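Local coordinates for putative uncharacterized protein (Aeropyrum pernix, PDB 3P1Z) that is not characterised experimentally but probably belongs to the tRNA-splicing endonucleases and binds nucleic acid, at residues A[37-42]-A[96-101]; A[49-54]-A[87-92]. All blocks are in the same frame, centred on the assembly; numbering follows the deposited sequence.

Contact 1: residues A[37-42]-A[96-101]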
loop_
_atom_site.group_PDB
_atom_site.type_symbol
_atom_site.label_atom_id
_atom_site.label_comp_id
_atom_site.label_asym_id
_atom_site.label_seq_id
_atom_site.Cartn_x
_atom_site.Cartn_y
_atom_site.Cartn_z
ATOM N N GLU A 37 -44.553 -4.147 -5.370
ATOM C CA GLU A 37 -45.184 -3.214 -6.306
ATOM C C GLU A 37 -45.180 -1.789 -5.745
ATOM O O GLU A 37 -45.123 -0.814 -6.492
ATOM C CB GLU A 37 -46.620 -3.654 -6.636
ATOM C CG GLU A 37 -46.704 -4.918 -7.491
ATOM C CD GLU A 37 -48.103 -5.197 -8.023
ATOM O OE1 GLU A 37 -49.041 -5.352 -7.203
ATOM O OE2 GLU A 37 -48.248 -5.278 -9.264
ATOM N N ARG A 38 -45.244 -1.689 -4.420
ATOM C CA ARG A 38 -45.250 -0.408 -3.722
ATOM C C ARG A 38 -43.872 0.266 -3.812
ATOM O O ARG A 38 -43.777 1.494 -3.917
ATOM C CB ARG A 38 -45.677 -0.609 -2.258
ATOM C CG ARG A 38 -45.644 0.655 -1.392
ATOM C CD ARG A 38 -45.674 0.325 0.110
ATOM N NE ARG A 38 -44.480 -0.395 0.571
ATOM C CZ ARG A 38 -43.430 0.180 1.158
ATOM N NH1 ARG A 38 -43.413 1.492 1.361
ATOM N NH2 ARG A 38 -42.391 -0.557 1.542
ATOM N N ILE A 39 -42.814 -0.548 -3.766
ATOM C CA ILE A 39 -41.438 -0.060 -3.907
ATOM C C ILE A 39 -40.962 -0.136 -5.353
ATOM O O ILE A 39 -39.809 0.180 -5.645
ATOM C CB ILE A 39 -40.423 -0.825 -3.015
ATOM C CG1 ILE A 39 -40.356 -2.306 -3.394
ATOM C CG2 ILE A 39 -40.757 -0.672 -1.542
ATOM C CD1 ILE A 39 -39.570 -3.149 -2.394
ATOM N N GLY A 40 -41.835 -0.589 -6.250
ATOM C CA GLY A 40 -41.590 -0.473 -7.679
ATOM C C GLY A 40 -40.749 -1.526 -8.392
ATOM O O GLY A 40 -40.522 -1.418 -9.602
ATOM N N TYR A 41 -40.281 -2.542 -7.677
ATOM C CA TYR A 41 -39.462 -3.567 -8.323
ATOM C C TYR A 41 -40.284 -4.428 -9.292
ATOM O O TYR A 41 -39.846 -4.719 -10.414
ATOM C CB TYR A 41 -38.750 -4.440 -7.286
ATOM C CG TYR A 41 -37.632 -3.718 -6.574
ATOM C CD1 TYR A 41 -36.665 -3.039 -7.294
ATOM C CD2 TYR A 41 -37.544 -3.716 -5.191
ATOM C CE1 TYR A 41 -35.649 -2.371 -6.664
ATOM C CE2 TYR A 41 -36.522 -3.053 -4.546
ATOM C CZ TYR A 41 -35.579 -2.384 -5.290
ATOM O OH TYR A 41 -34.555 -1.727 -4.673
ATOM N N LEU A 42 -41.476 -4.828 -8.850
ATOM C CA LEU A 42 -42.382 -5.642 -9.652
ATOM C C LEU A 42 -43.554 -4.816 -10.164
ATOM O O LEU A 42 -44.394 -4.352 -9.390
ATOM C CB LEU A 42 -42.892 -6.825 -8.828
ATOM C CG LEU A 42 -44.107 -7.581 -9.380
ATOM C CD1 LEU A 42 -43.697 -8.431 -10.557
ATOM C CD2 LEU A 42 -44.729 -8.441 -8.300
ATOM N N GLY A 96 -31.782 -2.598 4.181
ATOM C CA GLY A 96 -33.016 -1.833 4.218
ATOM C C GLY A 96 -33.091 -0.772 3.139
ATOM O O GLY A 96 -33.873 0.177 3.215
ATOM N N ARG A 97 -32.266 -0.931 2.118
ATOM C CA ARG A 97 -32.291 0.008 1.021
ATOM C C ARG A 97 -32.961 -0.626 -0.189
ATOM O O ARG A 97 -33.030 -1.848 -0.322
ATOM C CB ARG A 97 -30.874 0.489 0.708
ATOM C CG ARG A 97 -30.139 0.943 1.965
ATOM C CD ARG A 97 -30.929 2.041 2.681
ATOM N NE ARG A 97 -30.315 2.472 3.933
ATOM C CZ ARG A 97 -30.702 2.069 5.140
ATOM N NH1 ARG A 97 -31.707 1.209 5.266
ATOM N NH2 ARG A 97 -30.087 2.527 6.224
ATOM N N LYS A 98 -33.477 0.219 -1.063
ATOM C CA LYS A 98 -34.110 -0.253 -2.274
ATOM C C LYS A 98 -33.416 0.419 -3.459
ATOM O O LYS A 98 -33.854 1.472 -3.923
ATOM C CB LYS A 98 -35.600 0.058 -2.222
ATOM C CG LYS A 98 -36.217 -0.356 -0.891
ATOM C CD LYS A 98 -37.256 0.638 -0.416
ATOM C CE LYS A 98 -36.598 1.841 0.252
ATOM N NZ LYS A 98 -37.556 2.580 1.131
ATOM N N PRO A 99 -32.316 -0.194 -3.943
ATOM C CA PRO A 99 -31.497 0.324 -5.043
ATOM C C PRO A 99 -32.085 0.079 -6.436
ATOM O O PRO A 99 -32.854 -0.858 -6.662
ATOM C CB PRO A 99 -30.187 -0.469 -4.916
ATOM C CG PRO A 99 -30.347 -1.371 -3.730
ATOM C CD PRO A 99 -31.798 -1.477 -3.444
ATOM N N LEU A 100 -31.701 0.943 -7.369
ATOM C CA LEU A 100 -31.970 0.739 -8.780
ATOM C C LEU A 100 -30.657 0.864 -9.549
ATOM O O LEU A 100 -29.623 1.262 -8.996
ATOM C CB LEU A 100 -32.986 1.765 -9.277
ATOM C CG LEU A 100 -34.282 1.811 -8.454
ATOM C CD1 LEU A 100 -35.133 3.022 -8.808
ATOM C CD2 LEU A 100 -35.099 0.523 -8.588
ATOM N N VAL A 101 -30.694 0.500 -10.821
ATOM C CA VAL A 101 -29.535 0.664 -11.683
ATOM C C VAL A 101 -29.340 2.136 -12.054
ATOM O O VAL A 101 -30.191 2.746 -12.710
ATOM C CB VAL A 101 -29.655 -0.193 -12.954
ATOM C CG1 VAL A 101 -28.378 -0.119 -13.764
ATOM C CG2 VAL A 101 -29.988 -1.634 -12.586
#
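Tyr41 reaches from the turn after helix 30-38 to the Lys98-Pro99-Leu100 backbone, and its ring accounts for most of the meeting between residues 37-42 and 96-101. The polar part is one bond: Tyr41 OH donates to Pro99 O at 2.8 Å. The hydroxyl sits too close to the Lys98 backbone in the model, so its exact place, and with it the bond, is doubtful. Pro99 O lies in the plane of the ring at its edge, and Tyr41 CE1 is 3.2 Å from Pro99 O. CG of Tyr41 stands anti to its own carbonyl carbon, beside the backbone N (chi1 -72°), which starts the ring toward the other segment although CB itself does not face it.

The apolar contacts are made by Leu100, Lys98 and Ile39. Leu100 brings one methyl, CD2, obliquely to the ring, 3.5 Å from Tyr41 CE1. Lys98 runs at about a right angle to the tyrosine, with its CB 3.9 Å from Tyr41 CZ. Further along the bent lysine chain, Lys98 CD meets Ile39 CG2 at 3.9 Å, the two side chains again crossing at about a right angle.

Charge plays a minor part. Arg38 NH2 and Lys98 NZ are 5.8 Å apart and like in sign, so they would, if anything, weakly repel. Arg93 of helix 83-95 touches Tyr41, Lys98 and Pro99, and Tyr41 also rests on Glu51 of helix 49-57.

Segment 37-42 carries the last residues of helix 30-38, which Gly40 leaves with positive phi, and Gly96 closes helix 83-95 in a Schellman motif. The tyrosine thus ties the N-terminal SEN2-like region to the linker entering strand 100-101, an outer strand of the mixed sheet in the endonuclease family's C-terminal catalytic domain.

Contact 2: residues A[49-54]-A[87-92]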
loop_
_atom_site.group_PDB
_atom_site.type_symbol
_atom_site.label_atom_id
_atom_site.label_comp_id
_atom_site.label_asym_id
_atom_site.label_seq_id
_atom_site.Cartn_x
_atom_site.Cartn_y
_atom_site.Cartn_z
ATOM N N PRO A 49 -34.422 -7.533 -12.732
ATOM C CA PRO A 49 -33.458 -8.638 -12.737
ATOM C C PRO A 49 -32.660 -8.795 -11.449
ATOM O O PRO A 49 -32.415 -9.920 -11.021
ATOM C CB PRO A 49 -32.522 -8.273 -13.893
ATOM C CG PRO A 49 -33.365 -7.517 -14.821
ATOM C CD PRO A 49 -34.324 -6.733 -13.965
ATOM N N LEU A 50 -32.237 -7.695 -10.844
ATOM C CA LEU A 50 -31.481 -7.818 -9.614
ATOM C C LEU A 50 -32.446 -8.135 -8.494
ATOM O O LEU A 50 -32.195 -9.030 -7.693
ATOM C CB LEU A 50 -30.664 -6.556 -9.318
ATOM C CG LEU A 50 -29.583 -6.210 -10.360
ATOM C CD1 LEU A 50 -29.245 -4.742 -10.311
ATOM C CD2 LEU A 50 -28.319 -7.063 -10.228
ATOM N N GLU A 51 -33.563 -7.424 -8.439
ATOM C CA GLU A 51 -34.546 -7.721 -7.413
ATOM C C GLU A 51 -34.956 -9.194 -7.504
ATOM O O GLU A 51 -35.298 -9.828 -6.506
ATOM C CB GLU A 51 -35.753 -6.798 -7.529
ATOM C CG GLU A 51 -36.574 -6.770 -6.261
ATOM C CD GLU A 51 -35.736 -6.470 -5.034
ATOM O OE1 GLU A 51 -34.728 -5.752 -5.169
ATOM O OE2 GLU A 51 -36.086 -6.948 -3.936
ATOM N N ALA A 52 -34.868 -9.731 -8.715
ATOM C CA ALA A 52 -35.308 -11.080 -9.032
ATOM C C ALA A 52 -34.270 -12.101 -8.604
ATOM O O ALA A 52 -34.596 -13.192 -8.132
ATOM C CB ALA A 52 -35.573 -11.192 -10.526
ATOM N N ALA A 53 -33.009 -11.737 -8.797
ATOM C CA ALA A 53 -31.906 -12.536 -8.296
ATOM C C ALA A 53 -31.931 -12.482 -6.774
ATOM O O ALA A 53 -31.653 -13.482 -6.113
ATOM C CB ALA A 53 -30.577 -12.030 -8.828
ATOM N N TYR A 54 -32.280 -11.319 -6.221
ATOM C CA TYR A 54 -32.269 -11.144 -4.772
ATOM C C TYR A 54 -33.300 -12.022 -4.120
ATOM O O TYR A 54 -32.972 -12.869 -3.289
ATOM C CB TYR A 54 -32.560 -9.705 -4.363
ATOM C CG TYR A 54 -32.709 -9.550 -2.861
ATOM C CD1 TYR A 54 -31.852 -10.211 -1.996
ATOM C CD2 TYR A 54 -33.696 -8.739 -2.310
ATOM C CE1 TYR A 54 -31.974 -10.073 -0.631
ATOM C CE2 TYR A 54 -33.821 -8.594 -0.945
ATOM C CZ TYR A 54 -32.953 -9.259 -0.109
ATOM O OH TYR A 54 -33.067 -9.121 1.263
ATOM N N LEU A 87 -24.200 -8.764 -5.553
ATOM C CA LEU A 87 -23.815 -8.925 -4.161
ATOM C C LEU A 87 -24.002 -7.607 -3.417
ATOM O O LEU A 87 -24.644 -7.588 -2.362
ATOM C CB LEU A 87 -22.375 -9.450 -4.038
ATOM C CG LEU A 87 -22.177 -10.904 -4.494
ATOM C CD1 LEU A 87 -20.701 -11.338 -4.501
ATOM C CD2 LEU A 87 -23.020 -11.833 -3.624
ATOM N N VAL A 88 -23.474 -6.511 -3.973
ATOM C CA VAL A 88 -23.566 -5.197 -3.330
ATOM C C VAL A 88 -25.007 -4.781 -3.218
ATOM O O VAL A 88 -25.386 -4.014 -2.327
ATOM C CB VAL A 88 -22.867 -4.091 -4.142
ATOM C CG1 VAL A 88 -22.982 -2.762 -3.414
ATOM C CG2 VAL A 88 -21.418 -4.448 -4.391
ATOM N N TYR A 89 -25.791 -5.277 -4.165
ATOM C CA TYR A 89 -27.221 -5.063 -4.199
ATOM C C TYR A 89 -27.846 -5.811 -3.043
ATOM O O TYR A 89 -28.526 -5.218 -2.209
ATOM C CB TYR A 89 -27.773 -5.605 -5.508
ATOM C CG TYR A 89 -29.220 -5.305 -5.750
ATOM C CD1 TYR A 89 -29.592 -4.319 -6.650
ATOM C CD2 TYR A 89 -30.220 -6.010 -5.097
ATOM C CE1 TYR A 89 -30.924 -4.039 -6.894
ATOM C CE2 TYR A 89 -31.553 -5.736 -5.335
ATOM C CZ TYR A 89 -31.895 -4.746 -6.232
ATOM O OH TYR A 89 -33.206 -4.444 -6.486
ATOM N N PHE A 90 -27.607 -7.118 -2.993
ATOM C CA PHE A 90 -28.182 -7.939 -1.936
ATOM C C PHE A 90 -27.884 -7.311 -0.591
ATOM O O PHE A 90 -28.787 -7.088 0.211
ATOM C CB PHE A 90 -27.619 -9.358 -1.951
ATOM C CG PHE A 90 -27.949 -10.137 -3.183
ATOM C CD1 PHE A 90 -28.884 -9.676 -4.086
ATOM C CD2 PHE A 90 -27.340 -11.353 -3.423
ATOM C CE1 PHE A 90 -29.177 -10.398 -5.225
ATOM C CE2 PHE A 90 -27.642 -12.087 -4.551
ATOM C CZ PHE A 90 -28.562 -11.609 -5.455
ATOM N N ASP A 91 -26.598 -7.050 -0.358
ATOM C CA ASP A 91 -26.129 -6.410 0.858
ATOM C C ASP A 91 -26.995 -5.193 1.117
ATOM O O ASP A 91 -27.543 -5.028 2.207
ATOM C CB ASP A 91 -24.668 -5.983 0.690
ATOM C CG ASP A 91 -23.971 -5.703 2.019
ATOM O OD1 ASP A 91 -23.680 -6.660 2.768
ATOM O OD2 ASP A 91 -23.696 -4.520 2.307
ATOM N N LEU A 92 -27.137 -4.350 0.099
ATOM C CA LEU A 92 -27.930 -3.135 0.233
ATOM C C LEU A 92 -29.412 -3.412 0.478
ATOM O O LEU A 92 -30.056 -2.720 1.274
ATOM C CB LEU A 92 -27.728 -2.212 -0.976
ATOM C CG LEU A 92 -26.351 -1.522 -1.095
ATOM C CD1 LEU A 92 -26.235 -0.772 -2.428
ATOM C CD2 LEU A 92 -26.038 -0.600 0.104
#
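The carboxylate of Glu51 is gripped from helix 83-95 at both oxygens: Tyr89 OH donates to Glu51 OE1, and Arg93, one turn further on, forms a salt bridge with Glu51 OE2. The Tyr89 OH to Glu51 OE1 distance is modelled as very short, 2.4 Å, a value not to be pressed at this resolution. Glu51 CB points away from the opposite helix, but a bend at chi2 (52°) helps bring the acid back. OE1 lies at the edge of the Tyr89 ring, in its plane, with carboxylate and ring planes 47° apart. The buried acid would probably be held as a carboxylate by the arginine.

One face of the same ring takes Leu50, whose CB stands 3.7 Å from the Tyr89 centroid in a CH-pi contact.

Phe90 packs on Tyr54 and Ala53. Its CE1 is 3.6 Å from Tyr54 CB, its CZ 4.0 Å from Ala53 CB, and the Tyr54 and Phe90 side chains run side by side but head opposite ways. Trp69 meets the Phe90 ring as well.

A leucine in place of Tyr89 takes away the hydroxyl and the ring, and would probably leave the buried carboxylate less firmly fixed and a gap beside Leu50.

Segments 49-54 and 87-92 cross at -70°, their axes 9.8 Å apart at closest approach; their parent helices, 49-57 and 83-95, form a buried helix-helix interface between the family's N-terminal and catalytic regions.

Contacts 1 and 2 lie about 10 Å apart, centre to centre, and touch each other, contact 2 buried and contact 1 partly exposed. Along the chain, both segments of contact 2 fall between those of contact 1, and helix 83-95 supplies 87-92 before running into 96-101. The handover is a probable hydrogen bond from Arg97 N to Leu92 O, 3.0 Å. Across space the two tyrosines meet, with Tyr41 CE1 3.2 Å from Tyr89 OH, while Pro99 O lies 3.6 Å from the same hydroxyl. Arg93 serves both, bonding Glu51 in contact 2 and touching Tyr41 in contact 1. Together they join the SEN2-like region to the region of the catalytic-domain family.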